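Local coordinates for protein putative glycosyltransferase (GalT1) (Streptococcus parasanguinis FW213, PDB 5HEA) that probably transfers a sugar from a nucleotide-sugar donor to an acceptor, the piece described here being the C-terminal half of a longer protein with a GT-A-type glycosyltransferase fold, at residues Glu103-Ala108 / Thr206-Gly211; Ser114-Cys119 / Lys171-Glu176; Glu179-Pro184 / Ile195-Leu200; Arg187-Asp192 / Ser232-Asn237. One frame throughout, in Å; residues are numbered along the deposited sequence.

Interaction 1 (Glu103-Ala108 / Thr206-Gly211); sequences EHLYRA and TFINEG
His104 reaches off its helix to the carboxylate of Glu210, and ND1 donates to both oxygens, at 3.1 Å to Glu210 OE1 and 3.0 Å to Glu210 OE2. The bond to OE1 is the straighter, 158°. Each oxygen uses its syn lone pair; OE1 lies in the imidazole plane and OE2 is tilted from it. The two side chains cross at about a right angle, with the flat groups turned 59° against each other. Chi1 of 57° puts Glu210 CG between backbone N and carbonyl carbon, from where the extended chain carries the carboxylate to the ring; OE2 also bonds the Ser212 hydroxyl. Further along the helix, at Leu105 and Ala108, the contact is apolar. Helix 101-110 lies against strand 204-217 of the central mixed sheet in a GT-A-type α/β fold, roughly antiparallel to it with the axes 9.1 Å apart. Ile208 splits its branches, CG1 between N and carbonyl carbon, CG2 anti to the carbonyl carbon: CD1 meets Leu105 CD2 at 4.2 Å and sits 3.7 Å from His104 O, while CG2 touches Ala108 CB at 4.1 Å. That methyl also meets Thr206 CG2 at 4.0 Å, the Thr206 hydroxyl being bonded to Ser114 and Asn144.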
loop_
_atom_site.group_PDB
_atom_site.type_symbol
_atom_site.label_atom_id
_atom_site.label_comp_id
_atom_site.label_asym_id
_atom_site.label_seq_id
_atom_site.Cartn_x
_atom_site.Cartn_y
_atom_site.Cartn_z
ATOM N N GLU A 103 14.623 -15.643 -43.936
ATOM C CA GLU A 103 15.591 -15.768 -45.022
ATOM C C GLU A 103 15.837 -14.432 -45.740
ATOM O O GLU A 103 16.982 -14.042 -45.968
ATOM C CB GLU A 103 15.124 -16.840 -46.018
ATOM C CG GLU A 103 16.119 -17.124 -47.136
ATOM C CD GLU A 103 15.577 -18.093 -48.179
ATOM O OE1 GLU A 103 14.403 -18.520 -48.069
ATOM O OE2 GLU A 103 16.334 -18.427 -49.115
ATOM N N HIS A 104 14.763 -13.730 -46.082
ATOM C CA HIS A 104 14.890 -12.440 -46.761
ATOM C C HIS A 104 15.585 -11.366 -45.933
ATOM O O HIS A 104 16.384 -10.606 -46.470
ATOM C CB HIS A 104 13.532 -11.945 -47.266
ATOM C CG HIS A 104 13.046 -12.680 -48.475
ATOM N ND1 HIS A 104 12.080 -12.174 -49.321
ATOM C CD2 HIS A 104 13.412 -13.877 -48.993
ATOM C CE1 HIS A 104 11.869 -13.033 -50.304
ATOM N NE2 HIS A 104 12.665 -14.072 -50.130
ATOM N N LEU A 105 15.275 -11.300 -44.635
ATOM C CA LEU A 105 15.957 -10.400 -43.706
ATOM C C LEU A 105 17.428 -10.769 -43.581
ATOM O O LEU A 105 18.303 -9.896 -43.559
ATOM C CB LEU A 105 15.310 -10.458 -42.305
ATOM C CG LEU A 105 13.990 -9.707 -42.137
ATOM C CD1 LEU A 105 13.409 -9.931 -40.743
ATOM C CD2 LEU A 105 14.193 -8.212 -42.417
ATOM N N TYR A 106 17.694 -12.069 -43.483
ATOM C CA TYR A 106 19.062 -12.549 -43.327
ATOM C C TYR A 106 19.906 -12.178 -44.548
ATOM O O TYR A 106 20.953 -11.556 -44.415
ATOM C CB TYR A 106 19.105 -14.060 -43.082
ATOM C CG TYR A 106 20.519 -14.593 -42.900
ATOM C CD1 TYR A 106 21.165 -14.489 -41.674
ATOM C CD2 TYR A 106 21.214 -15.176 -43.961
ATOM C CE1 TYR A 106 22.460 -14.962 -41.501
ATOM C CE2 TYR A 106 22.517 -15.655 -43.794
ATOM C CZ TYR A 106 23.129 -15.543 -42.564
ATOM O OH TYR A 106 24.412 -16.009 -42.379
ATOM N N ARG A 107 19.433 -12.547 -45.737
ATOM C CA ARG A 107 20.136 -12.200 -46.976
ATOM C C ARG A 107 20.376 -10.698 -47.125
ATOM O O ARG A 107 21.454 -10.267 -47.538
ATOM C CB ARG A 107 19.348 -12.702 -48.180
ATOM C CG ARG A 107 19.356 -14.200 -48.290
ATOM C CD ARG A 107 19.998 -14.638 -49.593
ATOM N NE ARG A 107 20.437 -16.027 -49.506
ATOM C CZ ARG A 107 19.613 -17.066 -49.555
ATOM N NH1 ARG A 107 18.309 -16.868 -49.702
ATOM N NH2 ARG A 107 20.091 -18.300 -49.461
ATOM N N ALA A 108 19.367 -9.901 -46.783
ATOM C CA ALA A 108 19.456 -8.457 -46.967
ATOM C C ALA A 108 20.542 -7.868 -46.066
ATOM O O ALA A 108 21.218 -6.914 -46.431
ATOM C CB ALA A 108 18.101 -7.798 -46.693
ATOM N N THR A 206 19.826 -1.933 -44.010
ATOM C CA THR A 206 19.201 -2.307 -45.274
ATOM C C THR A 206 17.691 -2.458 -45.093
ATOM O O THR A 206 17.232 -3.187 -44.211
ATOM C CB THR A 206 19.784 -3.615 -45.833
ATOM O OG1 THR A 206 21.189 -3.447 -46.066
ATOM C CG2 THR A 206 19.094 -3.991 -47.149
ATOM N N PHE A 207 16.924 -1.751 -45.920
ATOM C CA PHE A 207 15.468 -1.846 -45.883
ATOM C C PHE A 207 14.953 -2.633 -47.076
ATOM O O PHE A 207 15.354 -2.364 -48.215
ATOM C CB PHE A 207 14.836 -0.447 -45.880
ATOM C CG PHE A 207 13.326 -0.466 -45.836
ATOM C CD1 PHE A 207 12.661 -0.869 -44.687
ATOM C CD2 PHE A 207 12.579 -0.082 -46.933
ATOM C CE1 PHE A 207 11.288 -0.888 -44.638
ATOM C CE2 PHE A 207 11.194 -0.110 -46.896
ATOM C CZ PHE A 207 10.550 -0.508 -45.748
ATOM N N ILE A 208 14.074 -3.607 -46.827
ATOM C CA ILE A 208 13.355 -4.261 -47.929
ATOM C C ILE A 208 11.864 -3.957 -47.838
ATOM O O ILE A 208 11.215 -4.286 -46.835
ATOM C CB ILE A 208 13.599 -5.799 -48.006
ATOM C CG1 ILE A 208 13.635 -6.421 -46.623
ATOM C CG2 ILE A 208 14.918 -6.101 -48.698
ATOM C CD1 ILE A 208 13.872 -7.914 -46.631
ATOM N N ASN A 209 11.330 -3.314 -48.875
ATOM C CA ASN A 209 9.929 -2.920 -48.882
ATOM C C ASN A 209 9.008 -4.055 -49.299
ATOM O O ASN A 209 8.378 -4.006 -50.355
ATOM C CB ASN A 209 9.671 -1.700 -49.771
ATOM C CG ASN A 209 8.361 -1.005 -49.424
ATOM O OD1 ASN A 209 8.003 -0.917 -48.250
ATOM N ND2 ASN A 209 7.628 -0.538 -50.438
ATOM N N GLU A 210 8.947 -5.080 -48.460
ATOM C CA GLU A 210 8.013 -6.179 -48.655
ATOM C C GLU A 210 7.242 -6.382 -47.351
ATOM O O GLU A 210 7.816 -6.297 -46.258
ATOM C CB GLU A 210 8.755 -7.459 -49.051
ATOM C CG GLU A 210 9.824 -7.895 -48.057
ATOM C CD GLU A 210 10.539 -9.177 -48.481
ATOM O OE1 GLU A 210 11.107 -9.201 -49.597
ATOM O OE2 GLU A 210 10.535 -10.154 -47.694
ATOM N N GLY A 211 5.941 -6.626 -47.457
ATOM C CA GLY A 211 5.120 -6.850 -46.277
ATOM C C GLY A 211 5.084 -8.330 -45.932
ATOM O O GLY A 211 4.066 -8.983 -46.114
#

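Interaction 2 (Ser114-Cys119 / Lys171-Glu176); sequences SDISVC and KLFKAE
Ser117 and Leu172 form the hydrogen-bonded pair of two antiparallel strands whose axes approach to 4.7 Å, flanked by the non-hydrogen-bonded pairs Ile116-Phe173 and Val118-Lys171. Leu172 N gives to Ser117 O at 2.8 Å, Ser117 N to Leu172 O, and two residues on Lys174 N to Asp115 O. On the face carrying Ile116 and Val118, Ile116 CD1 comes to the edge of the Phe173 ring, near its plane and 3.8 Å from CD1. Val118 and Lys171 lie side by side, pointing the same way, with Val118 CG1 3.8 Å from Lys171 CG; the Lys171 chain then bends at chi4 (66°), which carries NZ to the carbonyls of Phe167, Pro169 and Leu163. The other face brings Ser117 OG within 3.5 Å of Leu172 CB, though its hydroxyl is bonded to Leu105 O. At the strand end the extended Lys174 chain runs past Asp115 O to a salt bridge, NZ to Asp115 OD2 2.9 Å, met on the anti side and 24° out of the carboxylate plane. Asp115 OD1 is taken up by Ser203 N. A water on Ser114 O also weakly binds Lys174 NZ. Helix 195-201 packs on the Ile116 and Phe173 face, helix 101-110 on the Ser117 and Leu172 face, and strand 204-217 pairs in parallel with strand 116-125, on the side away from strand 171-174.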
loop_
_atom_site.group_PDB
_atom_site.type_symbol
_atom_site.label_atom_id
_atom_site.label_comp_id
_atom_site.label_asym_id
_atom_site.label_seq_id
_atom_site.Cartn_x
_atom_site.Cartn_y
_atom_site.Cartn_z
ATOM N N SER A 114 25.431 -5.027 -43.870
ATOM C CA SER A 114 24.729 -4.131 -42.953
ATOM C C SER A 114 24.742 -4.693 -41.544
ATOM O O SER A 114 25.046 -5.859 -41.345
ATOM C CB SER A 114 23.281 -3.944 -43.398
ATOM O OG SER A 114 23.218 -3.150 -44.559
ATOM N N ASP A 115 24.377 -3.871 -40.568
ATOM C CA ASP A 115 24.329 -4.321 -39.181
ATOM C C ASP A 115 22.903 -4.655 -38.772
ATOM O O ASP A 115 22.676 -5.344 -37.779
ATOM C CB ASP A 115 24.871 -3.226 -38.282
ATOM C CG ASP A 115 26.301 -2.838 -38.655
ATOM O OD1 ASP A 115 26.530 -1.669 -39.019
ATOM O OD2 ASP A 115 27.184 -3.717 -38.607
ATOM N N ILE A 116 21.957 -4.119 -39.540
ATOM C CA ILE A 116 20.524 -4.286 -39.307
ATOM C C ILE A 116 19.840 -4.381 -40.668
ATOM O O ILE A 116 20.224 -3.678 -41.603
ATOM C CB ILE A 116 19.934 -3.079 -38.532
ATOM C CG1 ILE A 116 20.658 -2.906 -37.187
ATOM C CG2 ILE A 116 18.411 -3.256 -38.318
ATOM C CD1 ILE A 116 20.283 -1.647 -36.414
ATOM N N SER A 117 18.863 -5.276 -40.793
ATOM C CA SER A 117 17.959 -5.262 -41.934
ATOM C C SER A 117 16.527 -5.119 -41.405
ATOM O O SER A 117 16.217 -5.538 -40.287
ATOM C CB SER A 117 18.107 -6.517 -42.799
ATOM O OG SER A 117 17.669 -7.674 -42.110
ATOM N N VAL A 118 15.673 -4.500 -42.209
ATOM C CA VAL A 118 14.324 -4.146 -41.796
ATOM C C VAL A 118 13.412 -4.433 -42.967
ATOM O O VAL A 118 13.746 -4.101 -44.109
ATOM C CB VAL A 118 14.220 -2.635 -41.457
ATOM C CG1 VAL A 118 12.787 -2.254 -41.020
ATOM C CG2 VAL A 118 15.240 -2.235 -40.385
ATOM N N CYS A 119 12.277 -5.070 -42.709
ATOM C CA CYS A 119 11.265 -5.188 -43.755
ATOM C C CYS A 119 10.007 -4.457 -43.325
ATOM O O CYS A 119 9.972 -3.826 -42.267
ATOM C CB CYS A 119 10.979 -6.655 -44.143
ATOM S SG CYS A 119 10.100 -7.666 -42.914
ATOM N N LYS A 171 12.546 -6.619 -37.998
ATOM C CA LYS A 171 13.905 -6.122 -37.959
ATOM C C LYS A 171 14.852 -7.196 -37.458
ATOM O O LYS A 171 14.593 -7.851 -36.448
ATOM C CB LYS A 171 13.967 -4.869 -37.067
ATOM C CG LYS A 171 13.001 -3.767 -37.552
ATOM C CD LYS A 171 12.799 -2.668 -36.541
ATOM C CE LYS A 171 11.742 -1.696 -37.047
ATOM N NZ LYS A 171 10.378 -2.310 -37.140
ATOM N N LEU A 172 15.945 -7.384 -38.187
ATOM C CA LEU A 172 16.994 -8.323 -37.803
ATOM C C LEU A 172 18.237 -7.540 -37.375
ATOM O O LEU A 172 18.785 -6.765 -38.162
ATOM C CB LEU A 172 17.319 -9.250 -38.976
ATOM C CG LEU A 172 18.374 -10.331 -38.752
ATOM C CD1 LEU A 172 17.850 -11.367 -37.767
ATOM C CD2 LEU A 172 18.789 -10.983 -40.075
ATOM N N PHE A 173 18.667 -7.741 -36.126
ATOM C CA PHE A 173 19.774 -6.989 -35.526
ATOM C C PHE A 173 20.991 -7.875 -35.256
ATOM O O PHE A 173 20.840 -8.974 -34.728
ATOM C CB PHE A 173 19.354 -6.417 -34.160
ATOM C CG PHE A 173 18.141 -5.524 -34.202
ATOM C CD1 PHE A 173 18.264 -4.178 -34.521
ATOM C CD2 PHE A 173 16.883 -6.024 -33.899
ATOM C CE1 PHE A 173 17.148 -3.349 -34.560
ATOM C CE2 PHE A 173 15.754 -5.198 -33.929
ATOM C CZ PHE A 173 15.889 -3.860 -34.264
ATOM N N LYS A 174 22.191 -7.393 -35.580
ATOM C CA LYS A 174 23.403 -7.997 -35.030
ATOM C C LYS A 174 23.284 -7.961 -33.523
ATOM O O LYS A 174 22.884 -6.943 -32.948
ATOM C CB LYS A 174 24.661 -7.252 -35.477
ATOM C CG LYS A 174 25.084 -7.633 -36.895
ATOM C CD LYS A 174 26.396 -6.999 -37.283
ATOM C CE LYS A 174 26.714 -7.283 -38.740
ATOM N NZ LYS A 174 27.832 -6.426 -39.249
ATOM N N ALA A 175 23.590 -9.087 -32.886
ATOM C CA ALA A 175 23.362 -9.218 -31.447
ATOM C C ALA A 175 24.293 -8.310 -30.646
ATOM O O ALA A 175 23.944 -7.859 -29.552
ATOM C CB ALA A 175 23.506 -10.666 -31.009
ATOM N N GLU A 176 25.464 -8.016 -31.205
ATOM C CA GLU A 176 26.417 -7.131 -30.533
ATOM C C GLU A 176 25.853 -5.717 -30.319
ATOM O O GLU A 176 26.297 -5.004 -29.426
ATOM C CB GLU A 176 27.743 -7.064 -31.303
ATOM C CG GLU A 176 27.622 -6.444 -32.692
ATOM C CD GLU A 176 28.912 -6.516 -33.489
ATOM O OE1 GLU A 176 29.995 -6.617 -32.867
ATOM O OE2 GLU A 176 28.842 -6.473 -34.738
HETATM O O HOH W 1 26.853 -7.804 -41.963
HETATM O O HOH W 2 28.056 -3.938 -35.281
#

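Interaction 3 (Glu179-Pro184 / Ile195-Leu200); sequences EGIRFP and IYRLYL
Arg197 and Ile181 slide past each other in opposite directions, the arginine leaving the first turns of its helix and the isoleucine entering from the loop. Arg197 CB is 4.0 Å from Ile181 CD1. CG then lies over one face of the Tyr196 ring, offset toward the rim. Past CD the chain bends (chi3 -90°), which sets NE, and NE donates to Ala193 O. Beyond it CZ lies 4.0 Å from Arg182 O, NH1 passes Ile181 CG2 at 3.9 Å, and NH2 donates to Arg182 O at 3.1 Å; this bond is fairly straight, 163°, with the acceptor in the guanidinium plane and NH2 tilted 29° from the carbonyl plane of Arg182. Ile181 CD1 also packs on Leu198 CD2, 3.7 Å away, and Phe183 CZ more loosely meets Ile195 CD1 at 4.5 Å. Around this, Ile195 and Leu198 rest on Phe173 of strand 171-174, Tyr196 on helix 231-247 and Phe183 on helix 72-82, while Gln280 of a second subunit bonds Gly180 O.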
loop_
_atom_site.group_PDB
_atom_site.type_symbol
_atom_site.label_atom_id
_atom_site.label_comp_id
_atom_site.label_asym_id
_atom_site.label_seq_id
_atom_site.Cartn_x
_atom_site.Cartn_y
_atom_site.Cartn_z
ATOM N N GLU A 179 24.518 -4.322 -26.558
ATOM C CA GLU A 179 25.334 -3.912 -25.407
ATOM C C GLU A 179 24.791 -2.632 -24.759
ATOM O O GLU A 179 24.791 -1.556 -25.375
ATOM C CB GLU A 179 26.802 -3.707 -25.800
ATOM C CG GLU A 179 27.670 -3.246 -24.616
ATOM C CD GLU A 179 29.089 -2.829 -25.002
ATOM O OE1 GLU A 179 29.381 -2.679 -26.210
ATOM O OE2 GLU A 179 29.913 -2.645 -24.080
ATOM N N GLY A 180 24.311 -2.761 -23.525
ATOM C CA GLY A 180 23.824 -1.615 -22.779
ATOM C C GLY A 180 22.444 -1.137 -23.187
ATOM O O GLY A 180 21.959 -0.124 -22.669
ATOM N N ILE A 181 21.809 -1.853 -24.114
ATOM C CA ILE A 181 20.470 -1.486 -24.562
ATOM C C ILE A 181 19.421 -2.469 -24.051
ATOM O O ILE A 181 19.494 -3.669 -24.341
ATOM C CB ILE A 181 20.393 -1.376 -26.118
ATOM C CG1 ILE A 181 21.230 -0.184 -26.611
ATOM C CG2 ILE A 181 18.953 -1.189 -26.551
ATOM C CD1 ILE A 181 21.315 -0.061 -28.136
ATOM N N ARG A 182 18.452 -1.957 -23.292
ATOM C CA ARG A 182 17.334 -2.756 -22.779
ATOM C C ARG A 182 16.058 -1.948 -22.883
ATOM O O ARG A 182 16.103 -0.714 -22.903
ATOM C CB ARG A 182 17.572 -3.167 -21.308
ATOM C CG ARG A 182 18.708 -4.189 -21.111
ATOM C CD ARG A 182 18.444 -5.484 -21.888
ATOM N NE ARG A 182 19.462 -6.513 -21.659
ATOM C CZ ARG A 182 20.589 -6.631 -22.359
ATOM N NH1 ARG A 182 20.875 -5.774 -23.339
ATOM N NH2 ARG A 182 21.442 -7.609 -22.075
ATOM N N PHE A 183 14.922 -2.642 -22.964
ATOM C CA PHE A 183 13.628 -1.980 -22.945
ATOM C C PHE A 183 13.374 -1.490 -21.515
ATOM O O PHE A 183 13.674 -2.199 -20.565
ATOM C CB PHE A 183 12.521 -2.941 -23.387
ATOM C CG PHE A 183 12.645 -3.382 -24.832
ATOM C CD1 PHE A 183 13.486 -4.431 -25.181
ATOM C CD2 PHE A 183 11.946 -2.725 -25.837
ATOM C CE1 PHE A 183 13.624 -4.835 -26.518
ATOM C CE2 PHE A 183 12.078 -3.121 -27.178
ATOM C CZ PHE A 183 12.918 -4.179 -27.507
ATOM N N PRO A 184 12.817 -0.278 -21.370
ATOM C CA PRO A 184 12.482 0.327 -20.068
ATOM C C PRO A 184 11.328 -0.371 -19.344
ATOM O O PRO A 184 10.277 -0.607 -19.930
ATOM C CB PRO A 184 12.078 1.758 -20.445
ATOM C CG PRO A 184 11.632 1.649 -21.870
ATOM C CD PRO A 184 12.577 0.657 -22.480
ATOM N N ILE A 195 14.112 0.978 -29.985
ATOM C CA ILE A 195 14.548 0.520 -31.307
ATOM C C ILE A 195 15.538 1.499 -31.933
ATOM O O ILE A 195 16.592 1.098 -32.425
ATOM C CB ILE A 195 13.340 0.238 -32.238
ATOM C CG1 ILE A 195 12.530 -0.938 -31.689
ATOM C CG2 ILE A 195 13.800 -0.101 -33.650
ATOM C CD1 ILE A 195 13.381 -2.211 -31.475
ATOM N N TYR A 196 15.229 2.788 -31.868
ATOM C CA TYR A 196 16.108 3.788 -32.483
ATOM C C TYR A 196 17.521 3.785 -31.898
ATOM O O TYR A 196 18.491 4.108 -32.597
ATOM C CB TYR A 196 15.486 5.185 -32.417
ATOM C CG TYR A 196 15.634 5.874 -31.082
ATOM C CD1 TYR A 196 14.749 5.616 -30.047
ATOM C CD2 TYR A 196 16.642 6.807 -30.870
ATOM C CE1 TYR A 196 14.875 6.259 -28.819
ATOM C CE2 TYR A 196 16.777 7.456 -29.648
ATOM C CZ TYR A 196 15.890 7.175 -28.629
ATOM O OH TYR A 196 16.024 7.810 -27.414
ATOM N N ARG A 197 17.658 3.414 -30.628
ATOM C CA ARG A 197 18.996 3.339 -30.047
ATOM C C ARG A 197 19.844 2.243 -30.704
ATOM O O ARG A 197 21.050 2.401 -30.878
ATOM C CB ARG A 197 18.932 3.188 -28.526
ATOM C CG ARG A 197 18.226 4.373 -27.860
ATOM C CD ARG A 197 18.266 4.289 -26.354
ATOM N NE ARG A 197 17.123 3.570 -25.791
ATOM C CZ ARG A 197 17.225 2.551 -24.936
ATOM N NH1 ARG A 197 18.431 2.123 -24.567
ATOM N NH2 ARG A 197 16.131 1.963 -24.438
ATOM N N LEU A 198 19.216 1.137 -31.085
ATOM C CA LEU A 198 19.916 0.121 -31.876
ATOM C C LEU A 198 20.380 0.658 -33.234
ATOM O O LEU A 198 21.511 0.397 -33.669
ATOM C CB LEU A 198 19.013 -1.091 -32.078
ATOM C CG LEU A 198 18.689 -1.821 -30.779
ATOM C CD1 LEU A 198 17.468 -2.723 -30.986
ATOM C CD2 LEU A 198 19.907 -2.642 -30.355
ATOM N N TYR A 199 19.514 1.413 -33.904
ATOM C CA TYR A 199 19.893 2.051 -35.174
ATOM C C TYR A 199 21.154 2.921 -35.007
ATOM O O TYR A 199 22.082 2.900 -35.836
ATOM C CB TYR A 199 18.767 2.952 -35.675
ATOM C CG TYR A 199 17.471 2.292 -36.065
ATOM C CD1 TYR A 199 17.438 1.008 -36.586
ATOM C CD2 TYR A 199 16.267 2.986 -35.942
ATOM C CE1 TYR A 199 16.231 0.422 -36.951
ATOM C CE2 TYR A 199 15.058 2.408 -36.298
ATOM C CZ TYR A 199 15.050 1.133 -36.799
ATOM O OH TYR A 199 13.863 0.574 -37.169
ATOM N N LEU A 200 21.194 3.690 -33.926
ATOM C CA LEU A 200 22.331 4.592 -33.687
ATOM C C LEU A 200 23.644 3.830 -33.455
ATOM O O LEU A 200 24.724 4.399 -33.583
ATOM C CB LEU A 200 22.033 5.548 -32.523
ATOM C CG LEU A 200 20.908 6.559 -32.747
ATOM C CD1 LEU A 200 20.522 7.246 -31.434
ATOM C CD2 LEU A 200 21.312 7.593 -33.811
#

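Interaction 4 (Arg187-Asp192 / Ser232-Asn237); sequences RLREDD and SSMISN
Asn237 ND2 holds the turn with two bonds, to Arg189 O at 2.9 Å and to Asp192 OD2 at 3.0 Å. The second is the straighter (162°); it lies in the amide plane but reaches the carboxylate oxygen from above its plane. Asn237 OD1 sits over one face of the Arg187 guanidinium, close but not hydrogen-bonded. Arg187, extended from CG to NE though poorly ordered, instead gives NE to Ser233 OG at 3.1 Å and NH2 to Ser236 OG at 3.0 Å. Arg189 lies beside Met234, whose CB is over one guanidinium face, offset toward the rim; Arg189 NH1 makes a salt bridge to Asp192 OD2, 3.4 Å. Further out, Asp229 pairs with Arg189 NE, Arg262 with Asp192 OD2 and Arg241 with OD1, so the segment is tied by charge to helices 231-247 and 253-272. Glu190 and Asp191 start away from helix 231-247; their sequence recalls the Glu-Asp motif found near the acceptor site in many family 2 GT-A glycosyltransferases, a role unproven here.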
loop_
_atom_site.group_PDB
_atom_site.type_symbol
_atom_site.label_atom_id
_atom_site.label_comp_id
_atom_site.label_asym_id
_atom_site.label_seq_id
_atom_site.Cartn_x
_atom_site.Cartn_y
_atom_site.Cartn_z
ATOM N N ARG A 187 7.039 0.328 -18.548
ATOM C CA ARG A 187 6.709 1.403 -19.465
ATOM C C ARG A 187 6.026 0.803 -20.686
ATOM O O ARG A 187 6.443 -0.241 -21.184
ATOM C CB ARG A 187 8.009 2.110 -19.884
ATOM C CG ARG A 187 7.903 3.587 -20.240
ATOM C CD ARG A 187 9.064 4.001 -21.153
ATOM N NE ARG A 187 9.243 5.448 -21.263
ATOM C CZ ARG A 187 10.384 6.090 -21.008
ATOM N NH1 ARG A 187 11.467 5.414 -20.629
ATOM N NH2 ARG A 187 10.450 7.414 -21.139
ATOM N N LEU A 188 4.959 1.446 -21.148
ATOM C CA LEU A 188 4.394 1.140 -22.458
ATOM C C LEU A 188 5.125 2.073 -23.420
ATOM O O LEU A 188 5.895 2.924 -22.972
ATOM C CB LEU A 188 2.884 1.405 -22.481
ATOM C CG LEU A 188 1.931 0.534 -23.320
ATOM C CD1 LEU A 188 0.756 1.363 -23.867
ATOM C CD2 LEU A 188 2.641 -0.222 -24.441
ATOM N N ARG A 189 4.887 1.925 -24.726
ATOM C CA ARG A 189 5.698 2.590 -25.751
ATOM C C ARG A 189 7.167 2.248 -25.482
ATOM O O ARG A 189 8.042 3.116 -25.452
ATOM C CB ARG A 189 5.472 4.107 -25.738
ATOM C CG ARG A 189 4.036 4.540 -25.976
ATOM C CD ARG A 189 3.585 4.187 -27.384
ATOM N NE ARG A 189 2.638 5.164 -27.920
ATOM C CZ ARG A 189 2.976 6.182 -28.708
ATOM N NH1 ARG A 189 4.245 6.365 -29.065
ATOM N NH2 ARG A 189 2.042 7.016 -29.143
ATOM N N GLU A 190 7.423 0.972 -25.225
ATOM C CA GLU A 190 8.764 0.550 -24.855
ATOM C C GLU A 190 9.623 0.424 -26.113
ATOM O O GLU A 190 10.822 0.731 -26.077
ATOM C CB GLU A 190 8.736 -0.745 -24.029
ATOM C CG GLU A 190 8.211 -2.008 -24.748
ATOM C CD GLU A 190 6.678 -2.186 -24.718
ATOM O OE1 GLU A 190 5.934 -1.271 -24.290
ATOM O OE2 GLU A 190 6.208 -3.269 -25.139
ATOM N N ASP A 191 8.984 0.003 -27.214
ATOM C CA ASP A 191 9.600 -0.061 -28.556
ATOM C C ASP A 191 10.054 1.325 -28.996
ATOM O O ASP A 191 11.167 1.497 -29.517
ATOM C CB ASP A 191 8.607 -0.583 -29.620
ATOM C CG ASP A 191 8.356 -2.087 -29.533
ATOM O OD1 ASP A 191 9.050 -2.762 -28.741
ATOM O OD2 ASP A 191 7.466 -2.598 -30.271
ATOM N N ASP A 192 9.158 2.295 -28.792
ATOM C CA ASP A 192 9.379 3.712 -29.092
ATOM C C ASP A 192 10.660 4.233 -28.405
ATOM O O ASP A 192 11.400 5.028 -28.979
ATOM C CB ASP A 192 8.133 4.489 -28.630
ATOM C CG ASP A 192 8.179 5.992 -28.952
ATOM O OD1 ASP A 192 8.821 6.425 -29.931
ATOM O OD2 ASP A 192 7.521 6.742 -28.215
ATOM N N SER A 232 2.178 9.831 -21.243
ATOM C CA SER A 232 3.389 10.374 -20.652
ATOM C C SER A 232 4.663 9.898 -21.348
ATOM O O SER A 232 5.543 10.704 -21.644
ATOM C CB SER A 232 3.469 10.026 -19.173
ATOM O OG SER A 232 4.536 10.732 -18.601
ATOM N N SER A 233 4.766 8.589 -21.582
ATOM C CA SER A 233 5.897 8.023 -22.323
ATOM C C SER A 233 6.023 8.538 -23.757
ATOM O O SER A 233 7.131 8.783 -24.248
ATOM C CB SER A 233 5.784 6.505 -22.358
ATOM O OG SER A 233 6.169 5.989 -21.106
ATOM N N MET A 234 4.886 8.677 -24.429
ATOM C CA MET A 234 4.857 9.217 -25.787
ATOM C C MET A 234 5.645 10.543 -25.855
ATOM O O MET A 234 6.420 10.782 -26.787
ATOM C CB MET A 234 3.404 9.426 -26.227
ATOM C CG MET A 234 3.238 9.882 -27.673
ATOM S SD MET A 234 1.515 10.195 -28.138
ATOM C CE MET A 234 1.043 11.498 -26.982
ATOM N N ILE A 235 5.458 11.381 -24.844
ATOM C CA ILE A 235 6.098 12.690 -24.805
ATOM C C ILE A 235 7.549 12.565 -24.370
ATOM O O ILE A 235 8.438 13.072 -25.042
ATOM C CB ILE A 235 5.322 13.657 -23.874
ATOM C CG1 ILE A 235 3.897 13.833 -24.397
ATOM C CG2 ILE A 235 6.015 15.006 -23.787
ATOM C CD1 ILE A 235 3.872 14.249 -25.863
ATOM N N SER A 236 7.799 11.887 -23.248
ATOM C CA SER A 236 9.176 11.790 -22.746
ATOM C C SER A 236 10.105 11.001 -23.695
ATOM O O SER A 236 11.285 11.345 -23.830
ATOM C CB SER A 236 9.212 11.225 -21.320
ATOM O OG SER A 236 8.730 9.908 -21.308
ATOM N N ASN A 237 9.577 9.972 -24.366
ATOM C CA ASN A 237 10.351 9.268 -25.401
ATOM C C ASN A 237 10.818 10.202 -26.512
ATOM O O ASN A 237 11.960 10.125 -26.940
ATOM C CB ASN A 237 9.564 8.112 -26.045
ATOM C CG ASN A 237 9.377 6.928 -25.104
ATOM O OD1 ASN A 237 9.967 6.879 -24.031
ATOM N ND2 ASN A 237 8.563 5.962 -25.518
#

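How the interactions relate
Interactions 1 and 2 share the central sheet, their centres 10 Å apart; besides two hydroxyl links, Phe207 CD1 packs 3.5 Å from Val118 O. Interaction 2 hands on to interaction 3 largely through packing, with Phe173 CE1 3.6 Å from Leu198 CD1 and Lys171 CE 3.1 Å from Tyr199 OH. The segments of interactions 3 and 4 alternate along the chain, both using the long loop before helix 195-201. Interaction 1 lies on the sheet and interaction 4 at helix 231-247, centres about 27 Å apart, on opposite sides of the chain's centre. Glu190 and Asp191 of interaction 4 touch Phe183 of interaction 3, whose CE2 is 3.4 Å from Asp191 OD1; if the family motif holds here, they would lie near the acceptor site.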